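Local structure of uncharacterized protein (Chondromyces crocatus, 6I86) at residues A[16-21]-A[60-65]; A[31-36]-A[96-101]; A[41-46]-A[51-56]; A[88-93]-A[150-155]. The protein is of unknown function but is encoded in the crocagin biosynthetic gene cluster and probably takes part in making this ribosomally synthesised, post-translationally modified peptide. One frame throughout, in Å; residues are numbered along the deposited sequence.

Contact 1 of 4, residues A[16-21]-A[60-65]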
# COMPACT_ATOMS: atom_id res chain seq x y z
N THR A 16 -4.24 10.50 -5.95
CA THR A 16 -5.49 9.78 -5.77
C THR A 16 -5.27 8.39 -5.18
O THR A 16 -5.73 8.10 -4.08
CB THR A 16 -6.25 9.67 -7.10
OG1 THR A 16 -5.36 9.19 -8.12
CG2 THR A 16 -6.82 11.01 -7.52
N TRP A 17 -4.56 7.53 -5.91
CA TRP A 17 -4.45 6.12 -5.55
C TRP A 17 -2.99 5.69 -5.40
O TRP A 17 -2.18 5.93 -6.30
CB TRP A 17 -5.13 5.23 -6.59
CG TRP A 17 -6.62 5.33 -6.62
CD1 TRP A 17 -7.42 5.99 -5.73
CD2 TRP A 17 -7.49 4.74 -7.58
NE1 TRP A 17 -8.73 5.85 -6.08
CE2 TRP A 17 -8.81 5.09 -7.22
CE3 TRP A 17 -7.29 3.96 -8.72
CZ2 TRP A 17 -9.92 4.67 -7.96
CZ3 TRP A 17 -8.39 3.55 -9.45
CH2 TRP A 17 -9.68 3.91 -9.07
N ILE A 18 -2.68 5.06 -4.27
CA ILE A 18 -1.47 4.27 -4.11
C ILE A 18 -1.86 2.80 -4.24
O ILE A 18 -2.85 2.37 -3.63
CB ILE A 18 -0.80 4.54 -2.75
CG1 ILE A 18 -0.44 6.02 -2.63
CG2 ILE A 18 0.44 3.68 -2.59
CD1 ILE A 18 -0.17 6.48 -1.20
N LEU A 19 -1.11 2.05 -5.04
CA LEU A 19 -1.48 0.69 -5.40
C LEU A 19 -0.40 -0.29 -4.95
O LEU A 19 0.78 -0.08 -5.22
CB LEU A 19 -1.71 0.57 -6.91
CG LEU A 19 -2.72 1.54 -7.51
CD1 LEU A 19 -2.64 1.53 -9.03
CD2 LEU A 19 -4.14 1.22 -7.04
N PHE A 20 -0.82 -1.35 -4.26
CA PHE A 20 0.07 -2.40 -3.79
C PHE A 20 -0.25 -3.69 -4.52
O PHE A 20 -1.42 -4.05 -4.67
CB PHE A 20 -0.08 -2.63 -2.28
CG PHE A 20 0.65 -1.64 -1.43
CD1 PHE A 20 0.85 -0.35 -1.86
CD2 PHE A 20 1.14 -2.02 -0.20
CE1 PHE A 20 1.53 0.56 -1.07
CE2 PHE A 20 1.82 -1.12 0.59
CZ PHE A 20 2.01 0.17 0.16
N PHE A 21 0.78 -4.41 -4.97
CA PHE A 21 0.55 -5.60 -5.77
C PHE A 21 1.82 -6.43 -5.83
O PHE A 21 2.92 -5.95 -5.53
CB PHE A 21 0.07 -5.25 -7.18
CG PHE A 21 0.83 -4.12 -7.81
CD1 PHE A 21 1.97 -4.36 -8.57
CD2 PHE A 21 0.42 -2.81 -7.64
CE1 PHE A 21 2.67 -3.31 -9.14
CE2 PHE A 21 1.12 -1.76 -8.21
CZ PHE A 21 2.24 -2.01 -8.96
N GLY A 60 -0.19 14.78 -2.18
CA GLY A 60 0.82 15.04 -1.18
C GLY A 60 1.89 13.98 -1.22
O GLY A 60 1.97 13.18 -2.15
N TYR A 61 2.73 13.99 -0.19
CA TYR A 61 3.73 12.94 0.03
C TYR A 61 3.35 12.19 1.30
O TYR A 61 3.06 12.81 2.33
CB TYR A 61 5.13 13.53 0.18
CG TYR A 61 5.84 13.79 -1.13
CD1 TYR A 61 5.65 14.98 -1.82
CD2 TYR A 61 6.72 12.86 -1.66
CE1 TYR A 61 6.30 15.23 -3.01
CE2 TYR A 61 7.38 13.10 -2.86
CZ TYR A 61 7.17 14.28 -3.53
OH TYR A 61 7.82 14.53 -4.71
N PHE A 62 3.35 10.87 1.23
CA PHE A 62 2.78 10.06 2.30
C PHE A 62 3.72 8.93 2.68
O PHE A 62 4.34 8.29 1.82
CB PHE A 62 1.42 9.50 1.88
CG PHE A 62 0.50 10.55 1.33
CD1 PHE A 62 -0.07 11.50 2.18
CD2 PHE A 62 0.23 10.63 -0.02
CE1 PHE A 62 -0.91 12.49 1.68
CE2 PHE A 62 -0.61 11.61 -0.53
CZ PHE A 62 -1.18 12.54 0.32
N LYS A 63 3.82 8.69 3.98
CA LYS A 63 4.65 7.63 4.54
C LYS A 63 3.75 6.45 4.87
O LYS A 63 2.82 6.58 5.67
CB LYS A 63 5.39 8.12 5.78
CG LYS A 63 6.18 7.05 6.52
CD LYS A 63 6.86 7.62 7.76
CE LYS A 63 7.96 8.61 7.39
NZ LYS A 63 8.60 9.21 8.60
N VAL A 64 4.03 5.30 4.26
CA VAL A 64 3.24 4.09 4.45
C VAL A 64 4.14 3.02 5.03
O VAL A 64 5.15 2.64 4.41
CB VAL A 64 2.59 3.61 3.14
CG1 VAL A 64 1.70 2.40 3.40
CG2 VAL A 64 1.80 4.74 2.49
N ARG A 65 3.80 2.54 6.22
CA ARG A 65 4.50 1.42 6.84
C ARG A 65 3.79 0.13 6.49
O ARG A 65 2.56 0.03 6.61
CB ARG A 65 4.57 1.60 8.36
CG ARG A 65 5.22 0.43 9.08
CD ARG A 65 5.31 0.70 10.57
NE ARG A 65 6.04 1.93 10.87
CZ ARG A 65 5.86 2.65 11.97
NH1 ARG A 65 4.97 2.27 12.88
NH2 ARG A 65 6.56 3.76 12.16

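Contact 2 of 4, residues A[31-36]-A[96-101]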
# COMPACT_ATOMS: atom_id res chain seq x y z
N ALA A 31 2.32 -2.74 -20.88
CA ALA A 31 1.16 -3.09 -21.69
C ALA A 31 -0.15 -2.85 -20.95
O ALA A 31 -1.18 -2.60 -21.57
CB ALA A 31 1.26 -4.55 -22.14
N PHE A 32 -0.12 -2.94 -19.61
CA PHE A 32 -1.32 -2.66 -18.82
C PHE A 32 -1.79 -1.23 -19.03
O PHE A 32 -2.99 -0.98 -19.18
CB PHE A 32 -1.03 -2.93 -17.34
CG PHE A 32 -2.23 -2.77 -16.44
CD1 PHE A 32 -2.61 -1.51 -15.99
CD2 PHE A 32 -2.96 -3.87 -16.03
CE1 PHE A 32 -3.70 -1.36 -15.16
CE2 PHE A 32 -4.06 -3.72 -15.20
CZ PHE A 32 -4.43 -2.47 -14.76
N TRP A 33 -0.87 -0.27 -19.04
CA TRP A 33 -1.22 1.14 -19.03
C TRP A 33 -1.31 1.75 -20.42
O TRP A 33 -1.91 2.82 -20.56
CB TRP A 33 -0.20 1.92 -18.19
CG TRP A 33 -0.17 1.46 -16.77
CD1 TRP A 33 0.57 0.43 -16.25
CD2 TRP A 33 -0.91 2.00 -15.67
NE1 TRP A 33 0.33 0.30 -14.91
CE2 TRP A 33 -0.58 1.25 -14.53
CE3 TRP A 33 -1.83 3.05 -15.55
CZ2 TRP A 33 -1.12 1.52 -13.27
CZ3 TRP A 33 -2.37 3.31 -14.30
CH2 TRP A 33 -2.02 2.55 -13.18
N SER A 34 -0.75 1.10 -21.44
CA SER A 34 -0.77 1.65 -22.78
C SER A 34 -2.13 1.53 -23.46
O SER A 34 -2.41 2.28 -24.40
CB SER A 34 0.29 0.97 -23.65
OG SER A 34 -0.04 -0.39 -23.88
N THR A 35 -2.98 0.61 -23.01
CA THR A 35 -4.32 0.45 -23.57
C THR A 35 -5.36 1.10 -22.65
O THR A 35 -5.09 1.45 -21.50
CB THR A 35 -4.64 -1.03 -23.81
OG1 THR A 35 -5.97 -1.15 -24.33
CG2 THR A 35 -4.54 -1.82 -22.52
N ASN A 36 -6.57 1.24 -23.19
CA ASN A 36 -7.60 2.07 -22.58
C ASN A 36 -8.27 1.38 -21.39
O ASN A 36 -8.12 0.18 -21.17
CB ASN A 36 -8.65 2.45 -23.62
CG ASN A 36 -9.35 1.25 -24.22
OD1 ASN A 36 -8.75 0.47 -24.96
ND2 ASN A 36 -10.63 1.08 -23.90
N VAL A 96 5.20 -4.83 -4.23
CA VAL A 96 5.67 -3.57 -4.79
C VAL A 96 4.51 -2.59 -4.86
O VAL A 96 3.34 -2.96 -4.74
CB VAL A 96 6.31 -3.74 -6.18
CG1 VAL A 96 7.44 -4.75 -6.13
CG2 VAL A 96 5.27 -4.17 -7.17
N ALA A 97 4.85 -1.32 -5.08
CA ALA A 97 3.88 -0.24 -5.05
C ALA A 97 4.07 0.69 -6.23
O ALA A 97 5.19 0.91 -6.71
CB ALA A 97 3.98 0.56 -3.74
N CYS A 98 2.95 1.25 -6.70
CA CYS A 98 2.96 2.31 -7.70
C CYS A 98 1.83 3.28 -7.37
O CYS A 98 1.12 3.12 -6.36
CB CYS A 98 2.84 1.74 -9.11
SG CYS A 98 1.15 1.48 -9.69
N THR A 99 1.67 4.30 -8.20
CA THR A 99 0.55 5.22 -8.12
C THR A 99 -0.03 5.39 -9.52
O THR A 99 0.58 5.02 -10.52
CB THR A 99 0.96 6.60 -7.55
OG1 THR A 99 1.63 7.35 -8.56
CG2 THR A 99 1.87 6.44 -6.33
N THR A 100 -1.24 5.96 -9.58
CA THR A 100 -1.78 6.32 -10.89
C THR A 100 -1.05 7.50 -11.50
O THR A 100 -1.23 7.77 -12.70
CB THR A 100 -3.28 6.62 -10.78
OG1 THR A 100 -3.51 7.56 -9.72
CG2 THR A 100 -4.07 5.35 -10.50
N ASP A 101 -0.23 8.21 -10.72
CA ASP A 101 0.62 9.26 -11.27
C ASP A 101 1.89 8.69 -11.88
O ASP A 101 2.36 9.17 -12.92
CB ASP A 101 0.96 10.29 -10.19
CG ASP A 101 -0.27 10.91 -9.55
OD1 ASP A 101 -1.20 11.28 -10.30
OD2 ASP A 101 -0.30 11.04 -8.31

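Contact 3 of 4, residues A[41-46]-A[51-56]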
# COMPACT_ATOMS: atom_id res chain seq x y z
N ARG A 41 -9.59 -1.75 -15.23
CA ARG A 41 -8.80 -2.95 -15.01
C ARG A 41 -8.08 -2.92 -13.67
O ARG A 41 -7.77 -3.98 -13.11
CB ARG A 41 -7.81 -3.14 -16.16
CG ARG A 41 -8.49 -3.57 -17.46
CD ARG A 41 -7.52 -3.75 -18.61
NE ARG A 41 -7.17 -2.48 -19.23
CZ ARG A 41 -5.97 -1.92 -19.15
NH1 ARG A 41 -4.99 -2.52 -18.49
NH2 ARG A 41 -5.74 -0.75 -19.74
N ILE A 42 -7.82 -1.72 -13.13
CA ILE A 42 -7.34 -1.62 -11.75
C ILE A 42 -8.39 -2.14 -10.79
O ILE A 42 -8.10 -2.91 -9.87
CB ILE A 42 -6.94 -0.17 -11.42
CG1 ILE A 42 -5.76 0.29 -12.28
CG2 ILE A 42 -6.61 -0.03 -9.95
CD1 ILE A 42 -5.29 1.68 -11.96
N TRP A 43 -9.65 -1.73 -10.99
CA TRP A 43 -10.72 -2.15 -10.09
C TRP A 43 -10.96 -3.65 -10.17
O TRP A 43 -11.31 -4.28 -9.17
CB TRP A 43 -12.00 -1.38 -10.40
CG TRP A 43 -12.99 -1.42 -9.28
CD1 TRP A 43 -14.14 -2.15 -9.22
CD2 TRP A 43 -12.90 -0.69 -8.05
NE1 TRP A 43 -14.78 -1.92 -8.02
CE2 TRP A 43 -14.04 -1.03 -7.29
CE3 TRP A 43 -11.98 0.21 -7.52
CZ2 TRP A 43 -14.28 -0.49 -6.02
CZ3 TRP A 43 -12.21 0.74 -6.26
CH2 TRP A 43 -13.35 0.39 -5.53
N ARG A 44 -10.79 -4.23 -11.36
CA ARG A 44 -10.94 -5.68 -11.49
C ARG A 44 -9.83 -6.42 -10.75
O ARG A 44 -10.08 -7.46 -10.13
CB ARG A 44 -10.95 -6.08 -12.96
CG ARG A 44 -12.19 -5.63 -13.69
CD ARG A 44 -12.53 -6.61 -14.77
NE ARG A 44 -11.56 -6.63 -15.86
CZ ARG A 44 -11.56 -5.76 -16.87
NH1 ARG A 44 -12.48 -4.80 -16.92
NH2 ARG A 44 -10.64 -5.85 -17.82
N LEU A 45 -8.60 -5.89 -10.80
CA LEU A 45 -7.53 -6.47 -10.01
C LEU A 45 -7.82 -6.36 -8.52
O LEU A 45 -7.52 -7.28 -7.75
CB LEU A 45 -6.20 -5.80 -10.35
CG LEU A 45 -5.57 -6.15 -11.70
CD1 LEU A 45 -4.33 -5.30 -11.95
CD2 LEU A 45 -5.24 -7.63 -11.77
N LYS A 46 -8.40 -5.23 -8.09
CA LYS A 46 -8.78 -5.08 -6.69
C LYS A 46 -9.86 -6.10 -6.31
O LYS A 46 -9.77 -6.74 -5.25
CB LYS A 46 -9.28 -3.66 -6.43
CG LYS A 46 -9.83 -3.46 -5.02
CD LYS A 46 -10.36 -2.05 -4.83
CE LYS A 46 -11.49 -2.04 -3.82
NZ LYS A 46 -11.16 -2.84 -2.61
N LEU A 51 -4.58 -6.71 -6.04
CA LEU A 51 -4.00 -5.46 -5.59
C LEU A 51 -4.82 -4.90 -4.44
O LEU A 51 -6.01 -5.20 -4.28
CB LEU A 51 -3.89 -4.42 -6.73
CG LEU A 51 -5.05 -3.60 -7.31
CD1 LEU A 51 -5.48 -2.44 -6.41
CD2 LEU A 51 -4.64 -3.06 -8.67
N VAL A 52 -4.15 -4.08 -3.62
CA VAL A 52 -4.77 -3.34 -2.53
C VAL A 52 -4.66 -1.86 -2.86
O VAL A 52 -3.61 -1.40 -3.33
CB VAL A 52 -4.11 -3.67 -1.17
CG1 VAL A 52 -4.50 -2.66 -0.11
CG2 VAL A 52 -4.49 -5.08 -0.73
N LEU A 53 -5.74 -1.11 -2.62
CA LEU A 53 -5.86 0.27 -3.08
C LEU A 53 -5.86 1.20 -1.87
O LEU A 53 -6.69 1.05 -0.96
CB LEU A 53 -7.13 0.45 -3.92
CG LEU A 53 -7.36 1.74 -4.71
CD1 LEU A 53 -8.21 1.44 -5.94
CD2 LEU A 53 -8.03 2.81 -3.86
N LEU A 54 -4.93 2.16 -1.87
CA LEU A 54 -4.83 3.18 -0.82
C LEU A 54 -5.22 4.53 -1.41
O LEU A 54 -4.44 5.14 -2.16
CB LEU A 54 -3.41 3.23 -0.25
CG LEU A 54 -3.00 2.15 0.74
CD1 LEU A 54 -1.49 2.02 0.78
CD2 LEU A 54 -3.53 2.49 2.11
N GLN A 55 -6.42 5.00 -1.07
CA GLN A 55 -6.91 6.28 -1.57
C GLN A 55 -6.46 7.41 -0.67
O GLN A 55 -6.45 7.29 0.56
CB GLN A 55 -8.44 6.26 -1.66
CG GLN A 55 -9.05 7.60 -2.07
CD GLN A 55 -10.34 7.44 -2.86
OE1 GLN A 55 -10.44 6.58 -3.73
NE2 GLN A 55 -11.32 8.28 -2.57
N VAL A 56 -6.06 8.52 -1.29
CA VAL A 56 -5.78 9.76 -0.58
C VAL A 56 -6.77 10.81 -1.06
O VAL A 56 -7.33 10.72 -2.15
CB VAL A 56 -4.33 10.25 -0.78
CG1 VAL A 56 -3.35 9.20 -0.29
CG2 VAL A 56 -4.08 10.61 -2.23
O HOH W 1 -8.11 -2.39 -1.24
O HOH W 2 -8.23 -5.41 -2.57

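Contact 4 of 4, residues A[88-93]-A[150-155]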
# COMPACT_ATOMS: atom_id res chain seq x y z
N ILE A 88 -4.85 -9.99 -0.22
CA ILE A 88 -4.00 -9.88 -1.40
C ILE A 88 -3.37 -11.23 -1.68
O ILE A 88 -3.02 -11.97 -0.75
CB ILE A 88 -2.93 -8.77 -1.24
CG1 ILE A 88 -2.38 -8.38 -2.61
CG2 ILE A 88 -1.80 -9.22 -0.32
CD1 ILE A 88 -1.45 -7.20 -2.57
N VAL A 89 -3.26 -11.56 -2.96
CA VAL A 89 -2.56 -12.76 -3.42
C VAL A 89 -1.22 -12.32 -3.99
O VAL A 89 -1.15 -11.41 -4.83
CB VAL A 89 -3.38 -13.52 -4.48
CG1 VAL A 89 -2.62 -14.74 -4.97
CG2 VAL A 89 -4.73 -13.92 -3.91
N LEU A 90 -0.14 -12.96 -3.53
CA LEU A 90 1.22 -12.62 -3.93
C LEU A 90 1.88 -13.87 -4.50
O LEU A 90 2.54 -14.63 -3.76
CB LEU A 90 2.01 -12.05 -2.76
CG LEU A 90 1.46 -10.76 -2.15
CD1 LEU A 90 2.17 -10.43 -0.85
CD2 LEU A 90 1.57 -9.61 -3.14
N PRO A 91 1.75 -14.12 -5.80
CA PRO A 91 2.30 -15.36 -6.37
C PRO A 91 3.81 -15.48 -6.26
O PRO A 91 4.33 -16.60 -6.18
CB PRO A 91 1.84 -15.31 -7.83
CG PRO A 91 0.66 -14.38 -7.83
CD PRO A 91 0.95 -13.36 -6.78
N SER A 92 4.53 -14.36 -6.26
CA SER A 92 5.98 -14.38 -6.10
C SER A 92 6.44 -13.92 -4.72
O SER A 92 7.62 -14.11 -4.39
CB SER A 92 6.65 -13.50 -7.17
OG SER A 92 6.47 -12.12 -6.88
N GLY A 93 5.55 -13.34 -3.92
CA GLY A 93 5.93 -12.80 -2.64
C GLY A 93 6.58 -11.44 -2.67
O GLY A 93 6.84 -10.87 -1.61
N ILE A 150 -0.10 -0.79 6.54
CA ILE A 150 -0.65 -1.94 5.83
C ILE A 150 -0.06 -3.19 6.47
O ILE A 150 1.15 -3.41 6.43
CB ILE A 150 -0.33 -1.89 4.33
CG1 ILE A 150 -0.71 -0.52 3.76
CG2 ILE A 150 -1.08 -2.99 3.59
CD1 ILE A 150 -2.14 -0.14 4.04
N THR A 151 -0.92 -4.03 7.05
CA THR A 151 -0.48 -5.22 7.75
C THR A 151 -0.98 -6.46 7.03
O THR A 151 -2.18 -6.58 6.74
CB THR A 151 -0.97 -5.22 9.20
OG1 THR A 151 -0.56 -4.01 9.85
CG2 THR A 151 -0.38 -6.41 9.95
N LEU A 152 -0.07 -7.39 6.76
CA LEU A 152 -0.39 -8.66 6.13
C LEU A 152 -0.20 -9.78 7.14
O LEU A 152 0.71 -9.74 7.97
CB LEU A 152 0.51 -8.91 4.92
CG LEU A 152 0.26 -8.24 3.57
CD1 LEU A 152 0.33 -6.72 3.64
CD2 LEU A 152 1.24 -8.78 2.53
N TRP A 153 -1.08 -10.78 7.08
CA TRP A 153 -0.86 -12.02 7.80
C TRP A 153 -1.53 -13.14 7.03
O TRP A 153 -2.49 -12.89 6.29
CB TRP A 153 -1.36 -11.95 9.26
CG TRP A 153 -2.83 -11.75 9.49
CD1 TRP A 153 -3.75 -12.73 9.73
CD2 TRP A 153 -3.53 -10.50 9.58
NE1 TRP A 153 -4.99 -12.16 9.93
CE2 TRP A 153 -4.88 -10.80 9.84
CE3 TRP A 153 -3.14 -9.17 9.45
CZ2 TRP A 153 -5.85 -9.81 9.97
CZ3 TRP A 153 -4.10 -8.18 9.57
CH2 TRP A 153 -5.44 -8.50 9.84
N PRO A 154 -1.05 -14.38 7.16
CA PRO A 154 -1.49 -15.45 6.25
C PRO A 154 -2.99 -15.67 6.30
O PRO A 154 -3.60 -15.72 7.37
CB PRO A 154 -0.73 -16.68 6.76
CG PRO A 154 0.46 -16.13 7.47
CD PRO A 154 -0.03 -14.86 8.11
N GLU A 155 -3.59 -15.80 5.12
CA GLU A 155 -5.01 -16.14 5.03
C GLU A 155 -5.18 -17.63 5.25
O GLU A 155 -4.66 -18.45 4.49
CB GLU A 155 -5.59 -15.70 3.69
CG GLU A 155 -7.11 -15.72 3.68
CD GLU A 155 -7.72 -14.75 2.69
OE1 GLU A 155 -6.97 -14.10 1.93
OE2 GLU A 155 -8.97 -14.63 2.67

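Contact 1 of 4, residues A[16-21]-A[60-65]
I18 and F20 meet F62 and V64 where two beta sheets pack face to face. Strand 17-22 belongs to the antiparallel four-stranded sheet, and strand 60-69 to the mixed five-stranded one. No hydrogen bond joins the two segments. Only apolar side chains bridge them, and all four are buried. The CA atoms of I18 and F62 lie 9.6 Å apart, so the side chains alone span the space between the strands. V64 and I18 bury the most surface here. V64 CG1 meets the end of the F20 ring, 3.9 Å from F20 CZ, at an oblique angle to the ring. V64 holds CG1 anti to its backbone N (chi1 -176°), which sends this branch to the phenyl. F20 and V64 point opposite ways and overlap only near their ends. I18 reaches out with its terminal methyl: I18 CD1 lies 4.3 Å from F62 CD2, again oblique to the ring. Other strands close the space around these pairs. I18 also touches L12 of strand 4-14, while F20 rests on A97 of strand 94-99 and L54 of strand 51-55. G60 lies under one face of the F62 ring, its C atom 3.5 Å from the ring plane and nearer the edge of the ring than its centre. A beta carbon on G60 would clash with the ring, coming to 2.9 Å from F62 CZ.

Contact 2 of 4, residues A[31-36]-A[96-101]
A cysteine sulfur-aromatic contact between C98 and W33 ties the short, weakly bonded helix 30-34 to the end of strand 94-99. C98 SG is 4.2 Å from W33 CZ2 and 5.5 Å from the centroid of the six-membered ring. The sulfur stands 64° off the ring normal, an oblique approach. T100 comes at the edge of the indole instead. Its methyl CG2 lies near the ring plane, 4.4 Å from W33 CH2. The indole is turned to both by chi1 of -61° and chi2 of 86°, which carry its benzo end to the strand. There is no hydrogen bond between the segments. The polar end of the indole is held elsewhere, by W33 NE1 bonding to I27 O. One indole face carries the rim of the preceding phenyl, with F32 CD1 3.6 Å above the W33 plane. Past the strand end, T99 OG1 bonds to E102 N and takes a weak bond from D101 N. W33 also packs on P103 and on I42 of helix 38-47. That helix holds helix 30-34 through R41, which bonds to F32 O and makes a cation-pi contact with F32. On the sheet side, C98 touches L19 and F21 of strand 17-22.

Contact 3 of 4, residues A[41-46]-A[51-56]
L51 carries most of the apolar contact, set under I42, L45 and K46 of helix 38-47. L51 CD2 lies 3.6 Å from L45 CB and 3.8 Å from I42 CG2, while CD1 faces the CB of K46. CG of L51 sits between its backbone N and carbonyl carbon (chi1 77°), which turns both methyls up to the helix. An alanine here would remove those methyls and is likely to open a gap beneath I42 and L45. Further along, L53 CD1 meets W43 CZ3 at 4.1 Å, the two side chains roughly perpendicular. The K46 chain lies alongside this pair: its CD covers one face of the W43 indole and touches L53 CB.

Polar contacts are few. L51 N gives a weak hydrogen bond to L45 O at 3.4 Å. One water accepts from L53 N at 3.0 Å and weakly from K46 NZ. Another donates to L51 O and weakly to K46 O.

Helix 38-47 packs on the edge strand of the four-stranded sheet, joined to it by a short turn. The axes of segment 41-46 and strand 51-55 make an angle of 115°. I42 and L45 also reach F32 of helix 30-34. Strand 51-55 bonds to strand 17-22.

Contact 4 of 4, residues A[88-93]-A[150-155]
L152 meets both I88 and L90 with a single methyl, CD2. The closer approach is to L90, where L152 CD2 lies 3.9 Å from L90 CD1 and the two leucines meet end to end. I88 comes in obliquely, its CG2 branch 4.2 Å from L152 CD2. I88 has its longer branch CG1 anti to the backbone N (chi1 -162°), and this places CG2 between N and the carbonyl carbon, on the side of L152. All three residues are buried. The contact is purely apolar, with no hydrogen bond between the segments.

The backbones stand well apart, 8.4 Å between the CA atoms of I88 and L152. Strand 115-123 lies between them in the sheet. I88 pairs with Y117 and L90 with G115 by backbone hydrogen bonds, and I88 also packs on V119. L152 rests on C66 of strand 60-69, on its other flank. L90 touches V112 and D22.

After L90 the chain turns sharply. G93 N makes a weak bond to L90 O. G93 has a positive phi of 81°, where a beta carbon would press on the preceding carbonyl. S92 OG bonds to R94 N within the turn, and to D22 OD1, which ties the turn to the end of strand 17-22. The turn passes the chain from strand 82-90 of the mixed sheet to strand 94-99 of the antiparallel one. The three side chains meet across strand 115-123 on the sheet face that I150 turns to F20, so they belong to the hydrophobic core between the two packed beta sheets.

Contacts 1, 2 and 3 share the four-stranded sheet, in which strand 17-22 lies between strands 51-55 and 94-99. I18 O pairs with L54 N at 2.7 Å, joining contact 1 to contact 3, and L19 N with C98 O at 2.8 Å joins it to contact 2. Contacts 2 and 3, with centres about 11 Å apart, bring in the two helices. Contact 4 lies in the mixed sheet and meets contact 1 through strand 60-69, where R65 O bonds to I150 N at 2.8 Å. The centres of contacts 2 and 4 are farthest apart, about 21 Å. L54 CD2 reaches I150 CD1 at 3.5 Å, packing contact 3 against contact 4.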